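Local coordinates for protein DNA photolyase (Agrobacterium tumefaciens, PDB 4U63) that repairs cyclobutane pyrimidine dimers in DNA with light, using a flavin (FAD) cofactor and a methenyltetrahydrofolate antenna chromophore, at residues Q425-D430 with I451-E456; V440-K445 with K471-P476. One frame throughout, in Å; residues are numbered along the deposited sequence.

How the interactions relate
Both contacts are largely buried, belong to the FAD-binding region of the photolyase and sit toward the end of the chain, about 12 Å apart between centres. Their segments alternate along the sequence, so the two tie one set of elements together: interaction 1 joins the end of helix 422-429 to the loop after helix 448-451, and interaction 2 joins the loop after helix 434-439 to the loop before helix 480-495. They touch through Ile451 and Leu443, Pro454 and Tyr473, and Phe455 and Pro476. Interaction 1 rests on a buried histidine hydrogen bond and a salt bridge, whereas interaction 2 is mainly aromatic and aliphatic packing, with one water as its polar link.

Interaction 1 (Q425-D430 with I451-E456); sequences QGEKFD and IHKPFE
His452 reaches the C-terminal end of helix 422-429 with its imidazole ring, whose NE2 donates to the backbone O of Asp430 at 2.8 Å. The bond is nearly straight at the hydrogen (172°), and the acceptor lies close to the ring plane; seen from Asp430, however, the donor stands well above the carbonyl plane. One face of the ring is covered by CA of Gly426, 3.8 Å from the centroid in a CH-pi contact, and by the Gly426-Glu427 peptide toward the rim. With no side chain at Gly426, the helix backbone itself can lie against the imidazole. Alongside, CG of Glu427 touches CD2 of His452 at 3.6 Å, the two side chains running past each other in opposite directions.

Beyond CG the Glu427 chain is extended and carries its carboxylate to Lys453, where OE2 and NZ form a salt bridge of 2.8 Å. The ammonium arrives on the syn side, 18° out of the carboxylate plane. Lys453 makes this approach by bending at its last torsion (chi4 -66°), and its NZ also bonds to the backbone O of Lys449. A water donates to the same Glu427 OE2 and accepts from the backbone N of His452, so that carboxylate oxygen is linked to both neighbouring residues of the loop.

Asp430 crosses the histidine at about a right angle, with OD2 3.6 Å from CE1 of His452. Its carboxylate is held by the backbone N atoms of Tyr435 and Val436 at the start of helix 434-439, and Val436 also packs against His452.

The in-plane bond at NE2 fixes this nitrogen as a protonated donor and limits rotation of the ring; the Asp430 carboxylate may slightly stabilise a doubly protonated imidazole, an effect weakened by the two backbone N-H groups that hold it.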
ATOM      1  N   GLN A 425      -3.286 -18.725  16.963  1.00 31.02           N
ATOM      2  CA  GLN A 425      -3.630 -17.411  16.409  1.00 30.63           C
ATOM      3  C   GLN A 425      -4.978 -17.464  15.672  1.00 29.70           C
ATOM      4  O   GLN A 425      -5.831 -16.600  15.867  1.00 30.69           O
ATOM      5  CB  GLN A 425      -2.518 -16.908  15.489  1.00 33.28           C
ATOM      6  CG  GLN A 425      -1.297 -16.399  16.241  1.00 37.33           C
ATOM      7  CD  GLN A 425      -1.460 -14.959  16.704  1.00 42.26           C
ATOM      8  OE1 GLN A 425      -1.742 -14.062  15.894  1.00 51.22           O
ATOM      9  NE2 GLN A 425      -1.281 -14.725  17.994  1.00 46.38           N
ATOM     10  N   GLY A 426      -5.156 -18.493  14.845  1.00 28.20           N
ATOM     11  CA  GLY A 426      -6.426 -18.743  14.155  1.00 29.72           C
ATOM     12  C   GLY A 426      -7.611 -18.878  15.098  1.00 28.39           C
ATOM     13  O   GLY A 426      -8.638 -18.247  14.894  1.00 30.57           O
ATOM     14  N   GLU A 427      -7.463 -19.698  16.137  1.00 28.91           N
ATOM     15  CA  GLU A 427      -8.526 -19.895  17.126  1.00 33.94           C
ATOM     16  C   GLU A 427      -8.800 -18.633  17.958  1.00 33.85           C
ATOM     17  O   GLU A 427      -9.933 -18.410  18.379  1.00 37.64           O
ATOM     18  CB  GLU A 427      -8.199 -21.099  18.025  1.00 39.13           C
ATOM     19  CG  GLU A 427      -8.318 -22.418  17.266  1.00 43.84           C
ATOM     20  CD  GLU A 427      -7.798 -23.641  18.010  1.00 50.83           C
ATOM     21  OE1 GLU A 427      -7.186 -23.516  19.087  1.00 51.90           O
ATOM     22  OE2 GLU A 427      -8.006 -24.756  17.499  1.00 53.00           O
ATOM     23  N   LYS A 428      -7.772 -17.813  18.179  1.00 29.45           N
ATOM     24  CA  LYS A 428      -7.922 -16.571  18.945  1.00 30.54           C
ATOM     25  C   LYS A 428      -8.674 -15.490  18.155  1.00 30.31           C
ATOM     26  O   LYS A 428      -9.607 -14.867  18.675  1.00 35.31           O
ATOM     27  CB  LYS A 428      -6.548 -16.037  19.354  1.00 32.04           C
ATOM     28  CG  LYS A 428      -6.569 -14.779  20.212  1.00 36.45           C
ATOM     29  CD  LYS A 428      -5.156 -14.365  20.602  1.00 39.76           C
ATOM     30  CE  LYS A 428      -5.166 -13.156  21.523  1.00 45.93           C
ATOM     31  NZ  LYS A 428      -3.785 -12.714  21.858  1.00 51.42           N
ATOM     32  N   PHE A 429      -8.251 -15.274  16.909  1.00 30.15           N
ATOM     33  CA  PHE A 429      -8.776 -14.187  16.074  1.00 28.54           C
ATOM     34  C   PHE A 429      -9.868 -14.616  15.074  1.00 26.01           C
ATOM     35  O   PHE A 429     -10.477 -13.757  14.447  1.00 25.99           O
ATOM     36  CB  PHE A 429      -7.614 -13.479  15.352  1.00 30.27           C
ATOM     37  CG  PHE A 429      -6.658 -12.774  16.291  1.00 31.96           C
ATOM     38  CD1 PHE A 429      -7.069 -11.654  17.004  1.00 34.66           C
ATOM     39  CD2 PHE A 429      -5.354 -13.235  16.470  1.00 32.39           C
ATOM     40  CE1 PHE A 429      -6.200 -11.002  17.873  1.00 34.27           C
ATOM     41  CE2 PHE A 429      -4.480 -12.584  17.337  1.00 34.06           C
ATOM     42  CZ  PHE A 429      -4.903 -11.467  18.037  1.00 34.12           C
ATOM     43  N   ASP A 430     -10.106 -15.927  14.942  1.00 26.38           N
ATOM     44  CA  ASP A 430     -11.143 -16.472  14.055  1.00 27.17           C
ATOM     45  C   ASP A 430     -11.797 -17.717  14.693  1.00 29.28           C
ATOM     46  O   ASP A 430     -11.882 -18.791  14.082  1.00 25.47           O
ATOM     47  CB  ASP A 430     -10.518 -16.796  12.687  1.00 26.71           C
ATOM     48  CG  ASP A 430     -11.549 -17.152  11.626  1.00 28.02           C
ATOM     49  OD1 ASP A 430     -12.599 -16.483  11.547  1.00 27.02           O
ATOM     50  OD2 ASP A 430     -11.293 -18.097  10.843  1.00 25.42           O
ATOM     51  N   ILE A 451     -11.551 -26.776  12.861  1.00 40.70           N
ATOM     52  CA  ILE A 451     -11.413 -25.913  11.674  1.00 41.53           C
ATOM     53  C   ILE A 451      -9.984 -25.363  11.477  1.00 35.21           C
ATOM     54  O   ILE A 451      -9.538 -25.225  10.345  1.00 36.11           O
ATOM     55  CB  ILE A 451     -12.466 -24.762  11.674  1.00 41.05           C
ATOM     56  CG1 ILE A 451     -12.509 -24.027  10.323  1.00 44.52           C
ATOM     57  CG2 ILE A 451     -12.200 -23.762  12.792  1.00 40.57           C
ATOM     58  CD1 ILE A 451     -12.980 -24.867   9.157  1.00 44.02           C
ATOM     59  N   HIS A 452      -9.277 -25.069  12.570  1.00 30.89           N
ATOM     60  CA  HIS A 452      -7.896 -24.549  12.483  1.00 35.78           C
ATOM     61  C   HIS A 452      -6.818 -25.617  12.577  1.00 37.25           C
ATOM     62  O   HIS A 452      -5.638 -25.314  12.415  1.00 37.11           O
ATOM     63  CB  HIS A 452      -7.664 -23.488  13.557  1.00 34.66           C
ATOM     64  CG  HIS A 452      -8.435 -22.239  13.307  1.00 31.13           C
ATOM     65  ND1 HIS A 452      -8.102 -21.359  12.301  1.00 28.51           N
ATOM     66  CD2 HIS A 452      -9.536 -21.732  13.908  1.00 30.29           C
ATOM     67  CE1 HIS A 452      -8.960 -20.356  12.302  1.00 29.17           C
ATOM     68  NE2 HIS A 452      -9.842 -20.561  13.264  1.00 28.53           N
ATOM     69  N   LYS A 453      -7.229 -26.856  12.843  1.00 38.96           N
ATOM     70  CA  LYS A 453      -6.313 -27.983  12.952  1.00 40.85           C
ATOM     71  C   LYS A 453      -6.987 -29.262  12.432  1.00 38.66           C
ATOM     72  O   LYS A 453      -7.183 -30.212  13.183  1.00 41.38           O
ATOM     73  CB  LYS A 453      -5.832 -28.135  14.409  1.00 42.26           C
ATOM     74  CG  LYS A 453      -6.932 -28.151  15.478  1.00 40.87           C
ATOM     75  CD  LYS A 453      -6.332 -27.979  16.866  1.00 41.30           C
ATOM     76  CE  LYS A 453      -7.306 -28.353  17.973  1.00 45.90           C
ATOM     77  NZ  LYS A 453      -8.471 -27.431  18.038  1.00 48.55           N
ATOM     78  N   PRO A 454      -7.337 -29.290  11.127  1.00 35.61           N
ATOM     79  CA  PRO A 454      -8.026 -30.468  10.573  1.00 39.33           C
ATOM     80  C   PRO A 454      -7.207 -31.766  10.703  1.00 39.27           C
ATOM     81  O   PRO A 454      -7.775 -32.855  10.765  1.00 45.78           O
ATOM     82  CB  PRO A 454      -8.252 -30.094   9.100  1.00 38.22           C
ATOM     83  CG  PRO A 454      -7.286 -29.000   8.804  1.00 34.67           C
ATOM     84  CD  PRO A 454      -7.052 -28.274  10.092  1.00 31.39           C
ATOM     85  N   PHE A 455      -5.887 -31.623  10.758  1.00 41.67           N
ATOM     86  CA  PHE A 455      -4.952 -32.749  10.953  1.00 44.89           C
ATOM     87  C   PHE A 455      -4.995 -33.403  12.346  1.00 44.03           C
ATOM     88  O   PHE A 455      -4.438 -34.477  12.523  1.00 48.23           O
ATOM     89  CB  PHE A 455      -3.509 -32.313  10.636  1.00 45.90           C
ATOM     90  CG  PHE A 455      -3.071 -31.078  11.370  1.00 45.83           C
ATOM     91  CD1 PHE A 455      -2.501 -31.163  12.631  1.00 50.32           C
ATOM     92  CD2 PHE A 455      -3.241 -29.819  10.798  1.00 46.57           C
ATOM     93  CE1 PHE A 455      -2.102 -30.021  13.301  1.00 51.47           C
ATOM     94  CE2 PHE A 455      -2.847 -28.677  11.460  1.00 45.88           C
ATOM     95  CZ  PHE A 455      -2.279 -28.778  12.713  1.00 49.72           C
ATOM     96  N   GLU A 456      -5.632 -32.750  13.321  1.00 41.51           N
ATOM     97  CA  GLU A 456      -5.851 -33.342  14.648  1.00 41.03           C
ATOM     98  C   GLU A 456      -7.228 -34.001  14.776  1.00 47.79           C
ATOM     99  O   GLU A 456      -7.496 -34.688  15.768  1.00 50.88           O
ATOM    100  CB  GLU A 456      -5.676 -32.287  15.746  1.00 44.87           C
ATOM    101  CG  GLU A 456      -4.226 -31.888  15.966  1.00 48.71           C
ATOM    102  CD  GLU A 456      -4.017 -30.996  17.177  1.00 49.82           C
ATOM    103  OE1 GLU A 456      -4.898 -30.935  18.065  1.00 54.32           O
ATOM    104  OE2 GLU A 456      -2.951 -30.356  17.243  1.00 55.01           O
TER
HETATM  105  O   HOH W   1      -9.852 -25.423  15.443  1.00 46.04           O

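Interaction 2 (V440-K445 with K471-P476)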
ATOM      1  N   VAL A 440     -11.170 -21.059   2.499  1.00 27.77           N
ATOM      2  CA  VAL A 440     -10.837 -22.472   2.386  1.00 28.03           C
ATOM      3  C   VAL A 440     -12.183 -23.227   2.503  1.00 30.75           C
ATOM      4  O   VAL A 440     -12.433 -23.929   3.497  1.00 31.42           O
ATOM      5  CB  VAL A 440      -9.819 -22.911   3.467  1.00 26.83           C
ATOM      6  CG1 VAL A 440      -9.232 -24.271   3.121  1.00 28.37           C
ATOM      7  CG2 VAL A 440      -8.701 -21.878   3.621  1.00 25.13           C
ATOM      8  N   PRO A 441     -13.064 -23.072   1.481  1.00 33.47           N
ATOM      9  CA  PRO A 441     -14.419 -23.633   1.537  1.00 35.26           C
ATOM     10  C   PRO A 441     -14.480 -25.156   1.602  1.00 35.11           C
ATOM     11  O   PRO A 441     -15.476 -25.695   2.043  1.00 37.19           O
ATOM     12  CB  PRO A 441     -15.062 -23.125   0.239  1.00 37.69           C
ATOM     13  CG  PRO A 441     -13.916 -22.945  -0.689  1.00 38.13           C
ATOM     14  CD  PRO A 441     -12.825 -22.402   0.187  1.00 33.99           C
ATOM     15  N   GLU A 442     -13.430 -25.842   1.177  1.00 31.94           N
ATOM     16  CA  GLU A 442     -13.358 -27.297   1.353  1.00 36.55           C
ATOM     17  C   GLU A 442     -13.393 -27.747   2.828  1.00 36.30           C
ATOM     18  O   GLU A 442     -13.677 -28.903   3.104  1.00 37.21           O
ATOM     19  CB  GLU A 442     -12.122 -27.879   0.672  1.00 41.91           C
ATOM     20  CG  GLU A 442     -10.792 -27.356   1.186  1.00 47.95           C
ATOM     21  CD  GLU A 442     -10.276 -26.183   0.385  1.00 42.35           C
ATOM     22  OE1 GLU A 442     -11.041 -25.214   0.183  1.00 36.54           O
ATOM     23  OE2 GLU A 442      -9.103 -26.230  -0.032  1.00 35.09           O
ATOM     24  N   LEU A 443     -13.081 -26.839   3.757  1.00 31.34           N
ATOM     25  CA  LEU A 443     -13.215 -27.108   5.191  1.00 30.95           C
ATOM     26  C   LEU A 443     -14.565 -26.643   5.809  1.00 32.56           C
ATOM     27  O   LEU A 443     -14.744 -26.757   7.013  1.00 35.82           O
ATOM     28  CB  LEU A 443     -12.034 -26.462   5.945  1.00 31.04           C
ATOM     29  CG  LEU A 443     -10.651 -26.928   5.482  1.00 29.74           C
ATOM     30  CD1 LEU A 443      -9.555 -26.224   6.269  1.00 30.68           C
ATOM     31  CD2 LEU A 443     -10.505 -28.438   5.607  1.00 34.15           C
ATOM     32  N   GLU A 444     -15.486 -26.151   4.978  0.55 36.76           N
ATOM     33  CA  GLU A 444     -16.784 -25.586   5.420  0.55 42.26           C
ATOM     34  C   GLU A 444     -17.523 -26.397   6.490  0.55 41.16           C
ATOM     35  O   GLU A 444     -18.082 -25.821   7.431  0.55 42.62           O
ATOM     36  CB  GLU A 444     -17.704 -25.392   4.192  0.55 52.94           C
ATOM     37  CG  GLU A 444     -19.187 -25.130   4.475  0.55 62.40           C
ATOM     38  CD  GLU A 444     -19.445 -23.839   5.236  0.55 64.85           C
ATOM     39  OE1 GLU A 444     -18.777 -22.823   4.953  0.55 67.12           O
ATOM     40  OE2 GLU A 444     -20.328 -23.839   6.118  0.55 60.48           O
ATOM     41  N   LYS A 445     -17.537 -27.720   6.340  1.00 40.18           N
ATOM     42  CA  LYS A 445     -18.338 -28.578   7.228  1.00 44.16           C
ATOM     43  C   LYS A 445     -17.682 -28.956   8.548  1.00 46.49           C
ATOM     44  O   LYS A 445     -18.352 -29.506   9.418  1.00 47.34           O
ATOM     45  CB  LYS A 445     -18.783 -29.832   6.478  1.00 50.12           C
ATOM     46  CG  LYS A 445     -19.574 -29.511   5.219  1.00 60.80           C
ATOM     47  CD  LYS A 445     -20.531 -30.629   4.845  1.00 63.50           C
ATOM     48  CE  LYS A 445     -21.299 -30.288   3.579  1.00 72.60           C
ATOM     49  NZ  LYS A 445     -22.601 -31.007   3.521  1.00 76.52           N
ATOM     50  N   LYS A 471      -5.806 -34.746  -0.209  1.00 30.03           N
ATOM     51  CA  LYS A 471      -6.567 -34.672  -1.471  1.00 34.80           C
ATOM     52  C   LYS A 471      -7.392 -33.391  -1.489  1.00 36.85           C
ATOM     53  O   LYS A 471      -7.132 -32.476  -2.267  1.00 38.40           O
ATOM     54  CB  LYS A 471      -7.496 -35.883  -1.615  1.00 31.41           C
ATOM     55  N   THR A 472      -8.380 -33.352  -0.606  1.00 33.85           N
ATOM     56  CA  THR A 472      -9.264 -32.203  -0.404  1.00 35.86           C
ATOM     57  C   THR A 472      -8.530 -30.984   0.143  1.00 32.09           C
ATOM     58  O   THR A 472      -8.793 -29.846  -0.265  1.00 32.72           O
ATOM     59  CB  THR A 472     -10.341 -32.593   0.625  1.00 37.95           C
ATOM     60  OG1 THR A 472     -10.983 -33.793   0.190  1.00 47.75           O
ATOM     61  CG2 THR A 472     -11.375 -31.504   0.818  1.00 43.37           C
ATOM     62  N   TYR A 473      -7.633 -31.241   1.091  1.00 30.76           N
ATOM     63  CA  TYR A 473      -6.863 -30.206   1.770  1.00 28.87           C
ATOM     64  C   TYR A 473      -5.532 -30.831   2.231  1.00 32.19           C
ATOM     65  O   TYR A 473      -5.518 -31.979   2.666  1.00 32.96           O
ATOM     66  CB  TYR A 473      -7.670 -29.635   2.947  1.00 28.25           C
ATOM     67  CG  TYR A 473      -6.975 -28.494   3.646  1.00 28.30           C
ATOM     68  CD1 TYR A 473      -6.895 -27.245   3.047  1.00 27.70           C
ATOM     69  CD2 TYR A 473      -6.387 -28.666   4.901  1.00 29.61           C
ATOM     70  CE1 TYR A 473      -6.248 -26.189   3.665  1.00 29.84           C
ATOM     71  CE2 TYR A 473      -5.735 -27.611   5.538  1.00 27.42           C
ATOM     72  CZ  TYR A 473      -5.672 -26.377   4.914  1.00 26.06           C
ATOM     73  OH  TYR A 473      -5.036 -25.325   5.506  1.00 25.99           O
ATOM     74  N   PRO A 474      -4.406 -30.092   2.120  1.00 30.26           N
ATOM     75  CA  PRO A 474      -3.127 -30.748   2.436  1.00 32.91           C
ATOM     76  C   PRO A 474      -2.867 -30.936   3.926  1.00 33.14           C
ATOM     77  O   PRO A 474      -3.444 -30.232   4.746  1.00 31.07           O
ATOM     78  CB  PRO A 474      -2.082 -29.803   1.823  1.00 33.97           C
ATOM     79  CG  PRO A 474      -2.750 -28.485   1.758  1.00 34.06           C
ATOM     80  CD  PRO A 474      -4.213 -28.739   1.577  1.00 29.89           C
ATOM     81  N   LEU A 475      -2.009 -31.903   4.255  1.00 33.23           N
ATOM     82  CA  LEU A 475      -1.491 -32.050   5.613  1.00 32.17           C
ATOM     83  C   LEU A 475      -0.524 -30.912   5.865  1.00 28.97           C
ATOM     84  O   LEU A 475      -0.019 -30.318   4.907  1.00 28.21           O
ATOM     85  CB  LEU A 475      -0.753 -33.376   5.788  1.00 35.99           C
ATOM     86  CG  LEU A 475      -1.600 -34.641   5.848  1.00 40.38           C
ATOM     87  CD1 LEU A 475      -0.708 -35.861   5.745  1.00 43.98           C
ATOM     88  CD2 LEU A 475      -2.404 -34.680   7.132  1.00 42.44           C
ATOM     89  N   PRO A 476      -0.247 -30.602   7.151  1.00 27.59           N
ATOM     90  CA  PRO A 476       0.712 -29.539   7.436  1.00 27.60           C
ATOM     91  C   PRO A 476       2.031 -29.815   6.759  1.00 27.50           C
ATOM     92  O   PRO A 476       2.546 -30.929   6.845  1.00 26.22           O
ATOM     93  CB  PRO A 476       0.870 -29.599   8.956  1.00 31.18           C
ATOM     94  CG  PRO A 476      -0.406 -30.161   9.421  1.00 35.61           C
ATOM     95  CD  PRO A 476      -0.783 -31.184   8.391  1.00 31.70           C
TER
HETATM   96  O   HOH W   2      -6.843 -27.315  -0.784  1.00 32.27           O
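Apolar packing centres on Tyr473, whose ring is met by two aliphatic side chains of the loop after helix 434-439. Leu443 lays its CD1 methyl over the middle of one face in a CH-pi contact, 4.0 Å from the centroid and only 5° off the ring normal. Its other methyl, CD2, lies near the root of the ring, 4.0 Å from CG of Tyr473. From a different direction CG1 of Val440 comes to 3.6 Å from CE1 of Tyr473, its side chain crossing the tyrosine at about a right angle. CD of Pro474, the next residue in the chain, covers the opposite face near its rim. At the neighbouring Thr472, CG2 rests 3.7 Å from CB of Glu442.

The polar part is carried by Glu442 and one water. The first torsion of Glu442 (chi1 61°) tucks CG in over its own backbone, and with a bend at chi2 the glutamate folds across Thr472 and brings OE2 to the edge of the Tyr473 ring, the carboxylate and ring planes 78° apart. The water gives one proton to OE2 of Glu442 at 2.6 Å and the other to the backbone O of Thr472 at 3.2 Å, and so joins the side chain to the facing loop. OE2 also forms a salt bridge with Arg352 of helix 345-357, while OG1 of Thr472 bonds to the backbone N of Glu468.

Val440, Glu442 and Leu443 all come from one short 3-10 turn, in which Leu443 N bonds to Val440 O. Val440, Leu443 and Tyr473 also touch helix 345-357: two loops of the helical FAD-binding region of the photolyase pack on each other and on this helix, which contributes Leu354 and Trp355 to the methenyltetrahydrofolate pocket.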